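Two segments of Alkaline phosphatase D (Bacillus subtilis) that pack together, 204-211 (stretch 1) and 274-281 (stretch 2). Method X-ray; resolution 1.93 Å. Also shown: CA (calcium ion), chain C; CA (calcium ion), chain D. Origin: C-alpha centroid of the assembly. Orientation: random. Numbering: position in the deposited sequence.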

# COMPACT_ATOMS: atom_id res chain seq x y z
N TRP A 204 9.80 5.39 -2.27
CA TRP A 204 8.60 4.70 -1.82
C TRP A 204 8.86 3.99 -0.48
O TRP A 204 9.96 3.46 -0.23
CB TRP A 204 8.14 3.66 -2.83
CG TRP A 204 7.47 4.19 -4.07
CD1 TRP A 204 7.85 5.28 -4.80
CD2 TRP A 204 6.34 3.62 -4.75
NE1 TRP A 204 7.02 5.43 -5.87
CE2 TRP A 204 6.09 4.43 -5.87
CE3 TRP A 204 5.50 2.52 -4.50
CZ2 TRP A 204 5.06 4.17 -6.75
CZ3 TRP A 204 4.49 2.27 -5.35
CH2 TRP A 204 4.26 3.07 -6.48
N VAL A 205 7.81 3.97 0.35
CA VAL A 205 7.75 3.19 1.57
C VAL A 205 6.60 2.22 1.37
O VAL A 205 5.43 2.60 1.35
CB VAL A 205 7.55 4.07 2.81
CG1 VAL A 205 7.51 3.23 4.12
CG2 VAL A 205 8.70 5.08 2.90
N VAL A 206 6.93 0.95 1.15
CA VAL A 206 5.90 -0.03 0.83
C VAL A 206 5.60 -0.94 2.03
O VAL A 206 6.48 -1.25 2.84
CB VAL A 206 6.34 -0.90 -0.41
CG1 VAL A 206 6.55 0.00 -1.65
CG2 VAL A 206 7.63 -1.68 -0.09
N THR A 207 4.34 -1.38 2.11
CA THR A 207 3.95 -2.48 2.98
C THR A 207 2.88 -3.25 2.26
O THR A 207 2.20 -2.70 1.39
CB THR A 207 3.49 -1.99 4.37
OG1 THR A 207 3.26 -3.13 5.19
CG2 THR A 207 2.22 -1.06 4.27
N TRP A 208 2.74 -4.54 2.56
CA TRP A 208 1.88 -5.41 1.74
C TRP A 208 0.55 -5.60 2.43
O TRP A 208 0.41 -5.28 3.60
CB TRP A 208 2.54 -6.79 1.52
CG TRP A 208 3.09 -7.44 2.74
CD1 TRP A 208 2.52 -7.49 3.98
CD2 TRP A 208 4.32 -8.17 2.83
NE1 TRP A 208 3.34 -8.20 4.84
CE2 TRP A 208 4.44 -8.63 4.15
CE3 TRP A 208 5.32 -8.49 1.91
CZ2 TRP A 208 5.54 -9.36 4.59
CZ3 TRP A 208 6.41 -9.21 2.33
CH2 TRP A 208 6.51 -9.66 3.67
N ASP A 209 -0.42 -6.12 1.70
CA ASP A 209 -1.65 -6.64 2.29
C ASP A 209 -1.77 -8.11 1.87
O ASP A 209 -0.75 -8.82 1.89
CB ASP A 209 -2.90 -5.81 1.92
CG ASP A 209 -4.12 -6.17 2.79
OD1 ASP A 209 -3.94 -6.46 4.01
OD2 ASP A 209 -5.27 -6.21 2.22
N ASP A 210 -2.95 -8.58 1.49
CA ASP A 210 -3.14 -10.04 1.28
C ASP A 210 -2.72 -10.52 -0.09
O ASP A 210 -2.13 -11.60 -0.19
CB ASP A 210 -4.57 -10.52 1.57
CG ASP A 210 -5.65 -9.69 0.92
OD1 ASP A 210 -5.39 -8.49 0.59
OD2 ASP A 210 -6.77 -10.22 0.74
N HIS A 211 -3.00 -9.74 -1.13
CA HIS A 211 -2.84 -10.22 -2.48
C HIS A 211 -1.41 -10.34 -2.98
O HIS A 211 -1.18 -10.97 -4.02
CB HIS A 211 -3.71 -9.44 -3.44
CG HIS A 211 -5.17 -9.79 -3.37
ND1 HIS A 211 -5.67 -11.00 -3.82
CD2 HIS A 211 -6.24 -9.07 -2.96
CE1 HIS A 211 -6.99 -10.99 -3.70
NE2 HIS A 211 -7.35 -9.84 -3.16
N ASN A 274 4.51 5.00 11.58
CA ASN A 274 4.55 3.59 11.96
C ASN A 274 3.95 2.82 10.82
O ASN A 274 2.74 2.86 10.62
CB ASN A 274 3.74 3.38 13.24
CG ASN A 274 4.24 4.23 14.40
OD1 ASN A 274 5.26 3.93 15.02
ND2 ASN A 274 3.59 5.38 14.61
N VAL A 275 4.80 2.13 10.07
CA VAL A 275 4.38 1.32 8.94
C VAL A 275 4.10 -0.11 9.48
O VAL A 275 5.02 -0.79 9.92
CB VAL A 275 5.48 1.29 7.84
CG1 VAL A 275 5.03 0.48 6.67
CG2 VAL A 275 5.82 2.75 7.39
N LEU A 276 2.84 -0.53 9.45
CA LEU A 276 2.40 -1.74 10.09
C LEU A 276 2.31 -2.90 9.09
O LEU A 276 2.32 -2.71 7.82
CB LEU A 276 1.03 -1.55 10.73
CG LEU A 276 0.87 -0.34 11.67
CD1 LEU A 276 -0.53 -0.35 12.32
CD2 LEU A 276 1.97 -0.28 12.71
N ASP A 277 2.22 -4.10 9.67
CA ASP A 277 1.99 -5.35 8.95
C ASP A 277 0.88 -6.10 9.67
O ASP A 277 1.11 -6.71 10.71
CB ASP A 277 3.32 -6.12 8.92
CG ASP A 277 3.23 -7.47 8.15
OD1 ASP A 277 2.14 -7.89 7.72
OD2 ASP A 277 4.32 -8.06 7.98
N THR A 278 -0.32 -6.02 9.12
CA THR A 278 -1.49 -6.60 9.73
C THR A 278 -1.87 -7.95 9.11
O THR A 278 -2.96 -8.45 9.38
CB THR A 278 -2.70 -5.63 9.65
OG1 THR A 278 -3.04 -5.34 8.27
CG2 THR A 278 -2.39 -4.30 10.43
N ARG A 279 -1.00 -8.51 8.26
CA ARG A 279 -1.20 -9.84 7.68
C ARG A 279 -0.33 -10.91 8.28
O ARG A 279 -0.82 -12.02 8.51
CB ARG A 279 -0.90 -9.85 6.17
CG ARG A 279 -1.98 -9.25 5.34
CD ARG A 279 -3.25 -10.02 5.32
NE ARG A 279 -4.30 -9.18 4.76
CZ ARG A 279 -5.61 -9.41 4.83
NH1 ARG A 279 -6.11 -10.52 5.40
NH2 ARG A 279 -6.44 -8.52 4.32
N GLN A 280 0.96 -10.64 8.44
CA GLN A 280 1.94 -11.70 8.69
C GLN A 280 1.77 -12.43 10.06
O GLN A 280 2.23 -13.59 10.22
CB GLN A 280 3.34 -11.12 8.58
CG GLN A 280 4.46 -12.17 8.63
CD GLN A 280 5.83 -11.59 8.39
OE1 GLN A 280 5.99 -10.39 8.04
NE2 GLN A 280 6.82 -12.42 8.55
N TYR A 281 1.18 -11.72 11.02
CA TYR A 281 1.08 -12.19 12.39
C TYR A 281 -0.35 -12.32 12.89
O TYR A 281 -0.57 -12.78 14.01
CB TYR A 281 1.84 -11.27 13.32
CG TYR A 281 3.17 -10.80 12.79
CD1 TYR A 281 4.28 -11.63 12.79
CD2 TYR A 281 3.30 -9.52 12.27
CE1 TYR A 281 5.50 -11.19 12.28
CE2 TYR A 281 4.49 -9.07 11.77
CZ TYR A 281 5.60 -9.90 11.77
OH TYR A 281 6.79 -9.39 11.27
CA CA C . -6.38 -6.38 0.21
CA CA D . -8.92 -9.63 0.22
O HOH W 1 -0.11 -6.34 6.14
O HOH W 2 -4.36 -6.86 6.70
O HOH W 3 -5.21 -4.10 -0.02
O HOH W 4 -11.00 -9.14 -0.41
O HOH W 5 -9.01 -8.12 2.03

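The two stretches run in roughly the same direction: the vector from CA of Val 205 to CA of Asp 210 and that from CA of Val 275 to CA of Gln 280 lie 29° apart. Each begins at the end of a strand, 204-206 in one and 274-275 in the other, and continues as loop. The backbones stay well separated, with the CA of Thr 207 6.9 Å from the CA of Asp 277 and the CA of Asp 209 6.3 Å from the CA of Arg 279. No backbone-to-backbone hydrogen bond crosses between them; side chains make the contact, which buries 449 Å² summed over both sides.

Trp 204 lies out of reach, so the interface opens at Val 205. Its CA-to-CB bond points toward stretch 2, as does that of Val 275, and CG1 of Val 205 meets CG2 of Val 275 at 3.7 Å, a van der Waals contact between methyl groups. Val 206 then points away, as expected for alternation along a strand.

Thr 207 turns toward stretch 2 again and uses both aspects of its side chain. CB packs 3.7 Å from CG1 of Val 275, extending the apolar patch, while the hydroxyl OG1 donates a hydrogen bond to the backbone O of Leu 276 at 2.8 Å. The side chain of Leu 276 points away, so this residue is engaged through its carbonyl.

At Trp 208 the CA-to-CB bond is sideways, but the indole reaches stretch 2. NE1 donates to OD1 of Asp 277 at 3.1 Å with an N-H...O angle of 152°, and the acceptor lies near the ring plane, where the N-H bond points. The same OD1 accepts from the backbone N of Arg 279 at 3.2 Å and the backbone N of Gln 280 at 3.1 Å, so one carboxylate oxygen both fixes the turn of stretch 2 and ties it to the indole. Water 1 adds a bridge, donating to O of Trp 208 at 2.8 Å and to OD1 of Asp 277 at 3.2 Å.

Asp 209 supplies the ionic link. Its OD1 forms a salt bridge with NE of Arg 279 at 2.8 Å, with an N-H...O angle of 154° and the oxygen near the guanidinium plane. NH2 of Arg 279 adds weak hydrogen bonds to OD1 and OD2 of Asp 209, each 3.3 Å long. Water 2 donates to OD1 of Asp 209 at 2.8 Å and to OG1 of Thr 278 at 2.6 Å, giving a second connection. OD2 of Asp 209 also binds the chain C calcium at 2.3 Å, so this carboxylate joins the metal site to Arg 279.

Asp 210 places CB over one face of that guanidinium, 3.5 Å from NE of Arg 279. Its carboxylate spans the two calcium ions: OD1 lies 2.4 Å from the chain C ion and OD2 2.3 Å from the chain D ion. His 211 points away and ends the contact.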